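Local coordinates for protein SecB-like chaperone Rv1957 (Mycobacterium tuberculosis, PDB 5MTW) that acts as the chaperone of a type II toxin-antitoxin-chaperone system, preventing aggregation of the antitoxin HigA1, and is required for neutralisation of the toxin HigB1, at residues 18-26 and 120-131; 27-38 and 103-113. All blocks are in the same frame, centred on the assembly; numbering follows the deposited sequence.

Interaction 1 (18-26 and 120-131); sequences VGARLAARA and EDDPTEEELTAY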
loop_
_atom_site.group_PDB
_atom_site.type_symbol
_atom_site.label_atom_id
_atom_site.label_comp_id
_atom_site.label_asym_id
_atom_site.label_seq_id
_atom_site.Cartn_x
_atom_site.Cartn_y
_atom_site.Cartn_z
ATOM N N VAL A 18 22.502 23.251 13.238
ATOM C CA VAL A 18 23.689 22.554 12.744
ATOM C C VAL A 18 23.447 22.120 11.304
ATOM O O VAL A 18 24.389 21.988 10.514
ATOM C CB VAL A 18 24.109 21.330 13.620
ATOM C CG1 VAL A 18 25.233 20.533 12.960
ATOM C CG2 VAL A 18 24.574 21.748 15.014
ATOM N N GLY A 19 22.189 21.894 10.959
ATOM C CA GLY A 19 21.832 21.355 9.660
ATOM C C GLY A 19 21.052 22.325 8.792
ATOM O O GLY A 19 20.568 21.913 7.729
ATOM N N ALA A 20 20.925 23.594 9.223
ATOM C CA ALA A 20 20.204 24.649 8.435
ATOM C C ALA A 20 20.846 24.923 7.084
ATOM O O ALA A 20 20.163 25.110 6.054
ATOM C CB ALA A 20 20.128 25.952 9.210
ATOM N N ARG A 21 22.173 24.915 7.077
ATOM C CA ARG A 21 22.908 25.174 5.853
ATOM C C ARG A 21 22.632 24.092 4.757
ATOM O O ARG A 21 22.342 24.405 3.577
ATOM C CB ARG A 21 24.404 25.273 6.181
ATOM C CG ARG A 21 25.265 25.652 4.974
ATOM C CD ARG A 21 26.775 25.459 5.177
ATOM N NE ARG A 21 27.390 25.332 3.853
ATOM C CZ ARG A 21 28.011 24.257 3.368
ATOM N NH1 ARG A 21 28.223 23.155 4.090
ATOM N NH2 ARG A 21 28.457 24.305 2.119
ATOM N N LEU A 22 22.739 22.824 5.155
ATOM C CA LEU A 22 22.404 21.727 4.267
ATOM C C LEU A 22 20.893 21.664 3.935
ATOM O O LEU A 22 20.523 21.333 2.807
ATOM C CB LEU A 22 22.903 20.422 4.857
ATOM C CG LEU A 22 22.761 19.176 4.028
ATOM C CD1 LEU A 22 23.523 19.257 2.731
ATOM C CD2 LEU A 22 23.256 18.040 4.888
ATOM N N ALA A 23 20.038 22.059 4.876
ATOM C CA ALA A 23 18.620 22.163 4.613
ATOM C C ALA A 23 18.235 23.161 3.521
ATOM O O ALA A 23 17.178 22.995 2.945
ATOM C CB ALA A 23 17.863 22.471 5.890
ATOM N N ALA A 24 19.050 24.178 3.223
ATOM C CA ALA A 24 18.672 25.171 2.172
ATOM C C ALA A 24 19.137 24.717 0.808
ATOM O O ALA A 24 18.688 25.257 -0.198
ATOM C CB ALA A 24 19.250 26.550 2.472
ATOM N N ARG A 25 20.060 23.747 0.785
ATOM C CA ARG A 25 20.690 23.294 -0.423
ATOM C C ARG A 25 20.399 21.851 -0.846
ATOM O O ARG A 25 20.779 21.465 -1.940
ATOM C CB ARG A 25 22.211 23.550 -0.338
ATOM C CG ARG A 25 22.567 24.947 -0.911
ATOM C CD ARG A 25 23.945 25.475 -0.516
ATOM N NE ARG A 25 23.917 26.933 -0.305
ATOM C CZ ARG A 25 23.522 27.537 0.818
ATOM N NH1 ARG A 25 23.120 26.842 1.878
ATOM N NH2 ARG A 25 23.537 28.852 0.886
ATOM N N ALA A 26 19.693 21.100 0.004
ATOM C CA ALA A 26 19.408 19.681 -0.219
ATOM C C ALA A 26 18.018 19.458 -0.788
ATOM O O ALA A 26 17.043 20.082 -0.348
ATOM C CB ALA A 26 19.587 18.887 1.067
ATOM N N GLU A 120 32.398 26.925 -2.512
ATOM C CA GLU A 120 31.443 26.655 -1.452
ATOM C C GLU A 120 31.761 25.275 -0.865
ATOM O O GLU A 120 32.182 24.364 -1.554
ATOM C CB GLU A 120 29.989 26.792 -1.943
ATOM C CG GLU A 120 28.963 26.109 -1.052
ATOM C CD GLU A 120 27.873 27.027 -0.575
ATOM O OE1 GLU A 120 28.052 27.606 0.514
ATOM O OE2 GLU A 120 26.836 27.134 -1.250
ATOM N N ASP A 121 31.556 25.157 0.431
ATOM C CA ASP A 121 32.168 24.126 1.253
ATOM C C ASP A 121 31.345 22.791 1.428
ATOM O O ASP A 121 30.164 22.844 1.764
ATOM C CB ASP A 121 32.361 24.811 2.603
ATOM C CG ASP A 121 33.244 24.063 3.511
ATOM O OD1 ASP A 121 32.812 22.968 3.923
ATOM O OD2 ASP A 121 34.345 24.583 3.823
ATOM N N ASP A 122 31.977 21.619 1.241
ATOM C CA ASP A 122 31.315 20.311 1.482
ATOM C C ASP A 122 30.580 20.210 2.856
ATOM O O ASP A 122 31.062 20.692 3.884
ATOM C CB ASP A 122 32.330 19.158 1.433
ATOM C CG ASP A 122 32.742 18.790 0.039
ATOM O OD1 ASP A 122 32.197 19.338 -0.901
ATOM O OD2 ASP A 122 33.613 17.922 -0.137
ATOM N N PRO A 123 29.411 19.560 2.873
ATOM C CA PRO A 123 28.774 19.274 4.160
ATOM C C PRO A 123 29.627 18.335 5.057
ATOM O O PRO A 123 30.235 17.367 4.563
ATOM C CB PRO A 123 27.469 18.598 3.760
ATOM C CG PRO A 123 27.185 19.090 2.367
ATOM C CD PRO A 123 28.501 19.400 1.729
ATOM N N THR A 124 29.678 18.620 6.356
ATOM C CA THR A 124 30.391 17.753 7.315
ATOM C C THR A 124 29.456 16.670 7.933
ATOM O O THR A 124 28.222 16.771 7.807
ATOM C CB THR A 124 30.956 18.597 8.456
ATOM O OG1 THR A 124 29.870 19.205 9.162
ATOM C CG2 THR A 124 31.907 19.670 7.922
ATOM N N GLU A 125 30.064 15.669 8.583
ATOM C CA GLU A 125 29.366 14.595 9.273
ATOM C C GLU A 125 28.320 15.080 10.274
ATOM O O GLU A 125 27.265 14.467 10.395
ATOM C CB GLU A 125 30.364 13.614 9.899
ATOM C CG GLU A 125 29.807 12.680 10.971
ATOM C CD GLU A 125 30.836 11.657 11.424
ATOM O OE1 GLU A 125 32.049 11.945 11.308
ATOM O OE2 GLU A 125 30.436 10.566 11.886
ATOM N N GLU A 126 28.569 16.217 10.928
ATOM C CA GLU A 126 27.603 16.815 11.867
ATOM C C GLU A 126 26.399 17.364 11.146
ATOM O O GLU A 126 25.273 17.234 11.632
ATOM C CB GLU A 126 28.236 17.962 12.680
ATOM C CG GLU A 126 29.300 17.506 13.665
ATOM C CD GLU A 126 30.576 17.002 12.979
ATOM O OE1 GLU A 126 30.994 17.619 11.964
ATOM O OE2 GLU A 126 31.146 15.980 13.433
ATOM N N GLU A 127 26.648 18.068 10.040
ATOM C CA GLU A 127 25.606 18.671 9.249
ATOM C C GLU A 127 24.647 17.563 8.657
ATOM O O GLU A 127 23.449 17.659 8.758
ATOM C CB GLU A 127 26.208 19.542 8.144
ATOM C CG GLU A 127 26.972 20.788 8.608
ATOM C CD GLU A 127 27.313 21.772 7.469
ATOM O OE1 GLU A 127 27.819 21.372 6.408
ATOM O OE2 GLU A 127 27.080 22.984 7.618
ATOM N N LEU A 128 25.236 16.522 8.078
ATOM C CA LEU A 128 24.531 15.393 7.540
ATOM C C LEU A 128 23.695 14.704 8.614
ATOM O O LEU A 128 22.502 14.427 8.388
ATOM C CB LEU A 128 25.530 14.438 6.908
ATOM C CG LEU A 128 26.104 15.045 5.628
ATOM C CD1 LEU A 128 27.505 14.481 5.294
ATOM C CD2 LEU A 128 25.135 14.794 4.502
ATOM N N THR A 129 24.312 14.441 9.778
ATOM C CA THR A 129 23.644 13.797 10.947
ATOM C C THR A 129 22.471 14.640 11.443
ATOM O O THR A 129 21.396 14.139 11.589
ATOM C CB THR A 129 24.657 13.482 12.067
ATOM O OG1 THR A 129 25.522 12.447 11.591
ATOM C CG2 THR A 129 23.995 12.968 13.309
ATOM N N ALA A 130 22.633 15.947 11.566
ATOM C CA ALA A 130 21.536 16.777 12.078
ATOM C C ALA A 130 20.347 16.779 11.080
ATOM O O ALA A 130 19.156 16.777 11.477
ATOM C CB ALA A 130 22.016 18.198 12.303
ATOM N N TYR A 131 20.700 16.838 9.790
ATOM C CA TYR A 131 19.695 16.937 8.727
ATOM C C TYR A 131 18.900 15.668 8.679
ATOM O O TYR A 131 17.716 15.756 8.522
ATOM C CB TYR A 131 20.308 17.217 7.358
ATOM C CG TYR A 131 19.299 17.396 6.205
ATOM C CD1 TYR A 131 18.624 18.603 6.009
ATOM C CD2 TYR A 131 19.000 16.344 5.357
ATOM C CE1 TYR A 131 17.737 18.780 4.953
ATOM C CE2 TYR A 131 18.098 16.483 4.309
ATOM C CZ TYR A 131 17.477 17.701 4.089
ATOM O OH TYR A 131 16.595 17.829 3.045
#

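Interaction 2 (27-38 and 103-113); sequences QIRDIRLLRTQA and TADFEFAALFD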
loop_
_atom_site.group_PDB
_atom_site.type_symbol
_atom_site.label_atom_id
_atom_site.label_comp_id
_atom_site.label_asym_id
_atom_site.label_seq_id
_atom_site.Cartn_x
_atom_site.Cartn_y
_atom_site.Cartn_z
ATOM N N GLN A 27 17.931 18.556 -1.760
ATOM C CA GLN A 27 16.661 18.210 -2.375
ATOM C C GLN A 27 16.410 16.681 -2.255
ATOM O O GLN A 27 17.318 15.864 -2.453
ATOM C CB GLN A 27 16.609 18.717 -3.803
ATOM C CG GLN A 27 15.227 18.581 -4.454
ATOM C CD GLN A 27 14.117 19.186 -3.623
ATOM O OE1 GLN A 27 13.510 18.541 -2.765
ATOM N NE2 GLN A 27 13.886 20.465 -3.839
ATOM N N ILE A 28 15.207 16.309 -1.828
ATOM C CA ILE A 28 14.812 14.863 -1.789
ATOM C C ILE A 28 14.566 14.323 -3.217
ATOM O O ILE A 28 13.992 15.027 -4.043
ATOM C CB ILE A 28 13.585 14.607 -0.877
ATOM C CG1 ILE A 28 13.428 13.095 -0.564
ATOM C CG2 ILE A 28 12.340 15.191 -1.499
ATOM C CD1 ILE A 28 12.609 12.847 0.697
ATOM N N ARG A 29 15.005 13.082 -3.504
ATOM C CA ARG A 29 14.872 12.527 -4.874
ATOM C C ARG A 29 13.997 11.313 -4.897
ATOM O O ARG A 29 13.173 11.207 -5.734
ATOM C CB ARG A 29 16.187 12.209 -5.492
ATOM C CG ARG A 29 17.019 13.416 -5.761
ATOM C CD ARG A 29 16.228 14.502 -6.471
ATOM N NE ARG A 29 17.074 15.657 -6.661
ATOM C CZ ARG A 29 16.764 16.714 -7.374
ATOM N NH1 ARG A 29 15.576 16.822 -7.953
ATOM N NH2 ARG A 29 17.658 17.658 -7.493
ATOM N N ASP A 30 14.118 10.413 -3.899
ATOM C CA ASP A 30 13.399 9.145 -3.939
ATOM C C ASP A 30 13.414 8.477 -2.546
ATOM O O ASP A 30 14.159 8.843 -1.689
ATOM C CB ASP A 30 14.043 8.279 -4.972
ATOM C CG ASP A 30 13.127 7.159 -5.541
ATOM O OD1 ASP A 30 11.921 7.049 -5.306
ATOM O OD2 ASP A 30 13.715 6.381 -6.305
ATOM N N ILE A 31 12.572 7.482 -2.407
ATOM C CA ILE A 31 12.396 6.702 -1.181
ATOM C C ILE A 31 12.267 5.242 -1.593
ATOM O O ILE A 31 11.693 4.899 -2.627
ATOM C CB ILE A 31 11.151 7.185 -0.416
ATOM C CG1 ILE A 31 11.509 8.566 0.263
ATOM C CG2 ILE A 31 10.819 6.182 0.674
ATOM C CD1 ILE A 31 10.396 9.523 0.379
ATOM N N ARG A 32 12.904 4.376 -0.857
ATOM C CA ARG A 32 12.692 2.970 -1.114
ATOM C C ARG A 32 12.765 2.161 0.229
ATOM O O ARG A 32 13.447 2.537 1.179
ATOM C CB ARG A 32 13.687 2.428 -2.173
ATOM C CG ARG A 32 15.127 2.275 -1.649
ATOM C CD ARG A 32 16.083 1.582 -2.656
ATOM N NE ARG A 32 17.492 1.649 -2.247
ATOM C CZ ARG A 32 18.508 0.936 -2.744
ATOM N NH1 ARG A 32 18.325 0.053 -3.688
ATOM N NH2 ARG A 32 19.734 1.134 -2.265
ATOM N N LEU A 33 12.101 1.028 0.193
ATOM C CA LEU A 33 12.312 -0.012 1.149
ATOM C C LEU A 33 13.642 -0.732 0.797
ATOM O O LEU A 33 13.778 -1.200 -0.316
ATOM C CB LEU A 33 11.081 -0.928 1.156
ATOM C CG LEU A 33 11.165 -2.148 2.128
ATOM C CD1 LEU A 33 10.906 -1.739 3.587
ATOM C CD2 LEU A 33 10.185 -3.198 1.701
ATOM N N LEU A 34 14.546 -0.914 1.759
ATOM C CA LEU A 34 15.805 -1.663 1.548
ATOM C C LEU A 34 15.673 -3.120 1.850
ATOM O O LEU A 34 16.231 -3.941 1.168
ATOM C CB LEU A 34 16.947 -1.091 2.454
ATOM C CG LEU A 34 17.487 0.322 2.101
ATOM C CD1 LEU A 34 18.595 0.850 3.052
ATOM C CD2 LEU A 34 18.038 0.344 0.674
ATOM N N ARG A 35 14.983 -3.439 2.966
ATOM C CA ARG A 35 14.833 -4.729 3.443
ATOM C C ARG A 35 13.674 -4.802 4.407
ATOM O O ARG A 35 13.384 -3.861 5.130
ATOM C CB ARG A 35 16.070 -5.259 4.210
ATOM C CG ARG A 35 16.589 -4.289 5.294
ATOM C CD ARG A 35 17.791 -4.910 6.069
ATOM N NE ARG A 35 18.177 -4.027 7.169
ATOM C CZ ARG A 35 17.559 -3.902 8.365
ATOM N NH1 ARG A 35 16.458 -4.556 8.722
ATOM N NH2 ARG A 35 18.017 -3.031 9.219
ATOM N N THR A 36 13.194 -6.019 4.517
ATOM C CA THR A 36 12.137 -6.397 5.495
ATOM C C THR A 36 12.150 -7.880 5.950
ATOM O O THR A 36 12.550 -8.752 5.239
ATOM C CB THR A 36 10.750 -5.976 4.957
ATOM O OG1 THR A 36 9.801 -6.236 5.990
ATOM C CG2 THR A 36 10.397 -6.635 3.686
ATOM N N GLN A 37 11.685 -8.148 7.161
ATOM C CA GLN A 37 11.585 -9.497 7.661
ATOM C C GLN A 37 10.477 -9.448 8.728
ATOM O O GLN A 37 10.499 -8.578 9.568
ATOM C CB GLN A 37 12.896 -9.929 8.316
ATOM C CG GLN A 37 12.872 -11.357 8.797
ATOM C CD GLN A 37 14.262 -11.784 9.305
ATOM O OE1 GLN A 37 15.180 -11.948 8.522
ATOM N NE2 GLN A 37 14.402 -11.967 10.601
ATOM N N ALA A 38 9.499 -10.283 8.588
ATOM C CA ALA A 38 8.416 -10.340 9.584
ATOM C C ALA A 38 7.729 -11.694 9.666
ATOM O O ALA A 38 7.748 -12.463 8.721
ATOM C CB ALA A 38 7.396 -9.290 9.168
ATOM N N THR A 103 6.580 -9.925 14.928
ATOM C CA THR A 103 7.741 -9.126 14.949
ATOM C C THR A 103 8.152 -8.793 13.507
ATOM O O THR A 103 7.930 -9.561 12.573
ATOM C CB THR A 103 8.988 -9.843 15.610
ATOM O OG1 THR A 103 9.306 -11.001 14.866
ATOM C CG2 THR A 103 8.683 -10.272 16.947
ATOM N N ALA A 104 8.676 -7.610 13.365
ATOM C CA ALA A 104 9.198 -7.155 12.087
ATOM C C ALA A 104 10.425 -6.313 12.249
ATOM O O ALA A 104 10.493 -5.429 13.123
ATOM C CB ALA A 104 8.160 -6.338 11.417
ATOM N N ASP A 105 11.311 -6.469 11.304
ATOM C CA ASP A 105 12.526 -5.666 11.231
ATOM C C ASP A 105 12.681 -5.239 9.768
ATOM O O ASP A 105 12.713 -6.088 8.868
ATOM C CB ASP A 105 13.734 -6.468 11.723
ATOM C CG ASP A 105 15.076 -5.749 11.451
ATOM O OD1 ASP A 105 15.278 -4.507 11.740
ATOM O OD2 ASP A 105 15.959 -6.454 10.943
ATOM N N PHE A 106 12.626 -3.943 9.547
ATOM C CA PHE A 106 12.717 -3.411 8.221
ATOM C C PHE A 106 13.491 -2.089 8.175
ATOM O O PHE A 106 13.630 -1.393 9.191
ATOM C CB PHE A 106 11.291 -3.296 7.633
ATOM C CG PHE A 106 10.393 -2.372 8.388
ATOM C CD1 PHE A 106 9.710 -2.805 9.496
ATOM C CD2 PHE A 106 10.292 -1.072 8.033
ATOM C CE1 PHE A 106 8.848 -1.948 10.238
ATOM C CE2 PHE A 106 9.479 -0.178 8.732
ATOM C CZ PHE A 106 8.733 -0.622 9.841
ATOM N N GLU A 107 13.891 -1.667 6.981
ATOM C CA GLU A 107 14.603 -0.428 6.873
ATOM C C GLU A 107 14.281 0.344 5.578
ATOM O O GLU A 107 14.195 -0.284 4.529
ATOM C CB GLU A 107 16.107 -0.742 6.834
ATOM C CG GLU A 107 16.977 0.481 6.902
ATOM C CD GLU A 107 18.475 0.118 6.887
ATOM O OE1 GLU A 107 18.835 -0.997 6.513
ATOM O OE2 GLU A 107 19.288 0.971 7.313
ATOM N N PHE A 108 13.925 1.612 5.730
ATOM C CA PHE A 108 13.632 2.499 4.659
ATOM C C PHE A 108 14.842 3.420 4.377
ATOM O O PHE A 108 15.671 3.743 5.266
ATOM C CB PHE A 108 12.349 3.335 4.967
ATOM C CG PHE A 108 11.047 2.606 4.591
ATOM C CD1 PHE A 108 10.536 2.713 3.304
ATOM C CD2 PHE A 108 10.353 1.783 5.507
ATOM C CE1 PHE A 108 9.364 2.005 2.911
ATOM C CE2 PHE A 108 9.204 1.092 5.134
ATOM C CZ PHE A 108 8.670 1.267 3.864
ATOM N N ALA A 109 14.919 3.861 3.128
ATOM C CA ALA A 109 15.907 4.775 2.686
ATOM C C ALA A 109 15.318 5.893 1.897
ATOM O O ALA A 109 14.445 5.605 1.091
ATOM C CB ALA A 109 16.820 4.087 1.733
ATOM N N ALA A 110 15.821 7.096 2.150
ATOM C CA ALA A 110 15.580 8.309 1.406
ATOM C C ALA A 110 16.899 8.904 0.752
ATOM O O ALA A 110 17.959 9.097 1.398
ATOM C CB ALA A 110 14.840 9.338 2.276
ATOM N N LEU A 111 16.787 9.200 -0.531
ATOM C CA LEU A 111 17.908 9.672 -1.378
ATOM C C LEU A 111 17.767 11.210 -1.542
ATOM O O LEU A 111 16.698 11.682 -1.864
ATOM C CB LEU A 111 17.807 9.043 -2.752
ATOM C CG LEU A 111 18.870 9.480 -3.808
ATOM C CD1 LEU A 111 20.273 9.221 -3.258
ATOM C CD2 LEU A 111 18.675 8.788 -5.139
ATOM N N PHE A 112 18.824 11.950 -1.237
ATOM C CA PHE A 112 18.830 13.366 -1.389
ATOM C C PHE A 112 20.054 13.728 -2.194
ATOM O O PHE A 112 21.084 13.017 -2.152
ATOM C CB PHE A 112 19.016 14.087 -0.064
ATOM C CG PHE A 112 17.930 13.843 0.923
ATOM C CD1 PHE A 112 17.941 12.693 1.673
ATOM C CD2 PHE A 112 16.914 14.766 1.116
ATOM C CE1 PHE A 112 16.967 12.456 2.619
ATOM C CE2 PHE A 112 15.958 14.563 2.064
ATOM C CZ PHE A 112 15.944 13.366 2.806
ATOM N N ASP A 113 19.972 14.853 -2.857
ATOM C CA ASP A 113 21.200 15.433 -3.326
ATOM C C ASP A 113 21.215 16.957 -3.027
ATOM O O ASP A 113 20.231 17.531 -2.464
ATOM C CB ASP A 113 21.528 14.983 -4.739
ATOM C CG ASP A 113 20.435 15.290 -5.736
ATOM O OD1 ASP A 113 19.776 16.328 -5.586
ATOM O OD2 ASP A 113 20.276 14.484 -6.692
HETATM O O HOH W 1 15.017 -6.626 7.575
#

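Interaction 1 (18-26 and 120-131)
In this SecB-like fold the short N-terminal helix 20-25 packs across the start of the long helix 125-154, and Leu-22 and Tyr-131 make the apolar centre of that helix-helix contact. The short axes pass 8.9 Å apart at -70°. The backbones come nearest where Gly-19, the N-cap residue of its helix, lies against Glu-127 and Ala-130; lacking a side chain, it leaves room for the Ala-130 methyl, 3.9 Å from Gly-19 N. Leu-22 divides its two methyls: CD1 sits 3.7 Å from CG of Pro-123, whereas CD2 touches both CD2 of Leu-128 and CB of Tyr-131. The Tyr-131 ring, carried toward the short helix by CG lying trans to the backbone N (chi1 -177°), reaches along Ala-23, with CE1 3.5 Å from Ala-23 CA, and ends beside the Ala-26 methyl. A salt-bridge network borders this apolar patch. The extended Arg-21 side chain brings NH1 to 3.0 Å from Glu-127 OE1, a bent, weak hydrogen bond within a salt bridge whose two flat groups are nearly coplanar (14°). The same OE1 also accepts a weak bond from Thr-124 N, the N-cap of the long helix. Glu-120 forms a salt bridge with Arg-25, OE2 lying 3.1 Å from NE, and its carboxylate nears Arg-21 only through a long, doubtful contact. Beyond the two segments, Leu-22 and Pro-123 rest on Tyr-114 of strand 99-114, the Tyr-131 ring meets Phe-112 edge-to-face, and Ile-164 of the second subunit packs on Tyr-131.

Interaction 2 (27-38 and 103-113)
Arg-35 reaches across to both Asp-105 and Glu-107 on the neighbouring antiparallel strand in a salt-bridge network. Its NH1 lies closer to Asp-105 OD2, at 3.0 Å, but points a nearly straight, weak hydrogen bond at OD1; NE makes a weak hydrogen bond within a salt bridge, 3.2 Å long, to Glu-107 OE1. CB of Glu-107 covers one guanidinium face, while a water at the guanidinium edge links NH1 to the Asp-105 carbonyl. At the other end, Arg-29 grips Asp-113 side-on: NE and NH2 both donate to OD1, at 3.0 and 3.1 Å, with that oxygen in the guanidinium plane and CG of Gln-27 lying over the centre of one guanidinium face. On the opposite side of the sheet, Leu-33 CD1 lies over the Phe-108 ring in a CH-pi contact, 3.9 Å from its centroid, and Ile-28 lays CG1 on a face of Phe-112, whose ring swings there with CG opposite the carbonyl carbon (chi1 -62°). Backbone hydrogen bonds set this register, but it slips by one residue twice. Arg-29 and Asp-30 both face Leu-111 in a classic bulge, with Arg-29 N donating to Leu-111 O (2.7 Å) and Leu-111 N to Asp-30 O; a second bulge lies between Leu-33 and Arg-35. Farther out, Arg-73 forms a salt bridge with Glu-107 OE2, and the bound peptide engages Asp-30 and packs on Arg-32, Ala-109 and Leu-111, so the face carrying these four residues forms part of the antitoxin-binding surface. Strand 99-114 continues the sheet to strand 69-82, helix 125-154 covers Ile-31, Phe-106, Phe-108 and Ala-110, and residues 35-38 pair with a strand of the third subunit, extending the sheet across the interface.

Interaction 2 is a largely buried strand pairing near the centre of the chain, whereas interaction 1 is a partly buried helix packing near one end, about 21 Å away between centres. They are built from successive elements: helix 20-25 runs into strand 26-40, and strand 99-114 precedes helix 125-154, so the chain leaves interaction 1, forms the strand pair, and returns to complete the helix contact. Backbone bonds dominate the strand pair; interaction 1 relies on side chains, with salt bridges flanking apolar packing. The two also touch where Ala-26 CB lies 3.8 Å from Asp-113 O. Both touch the second subunit, while interaction 2 also reaches the third subunit and the peptide.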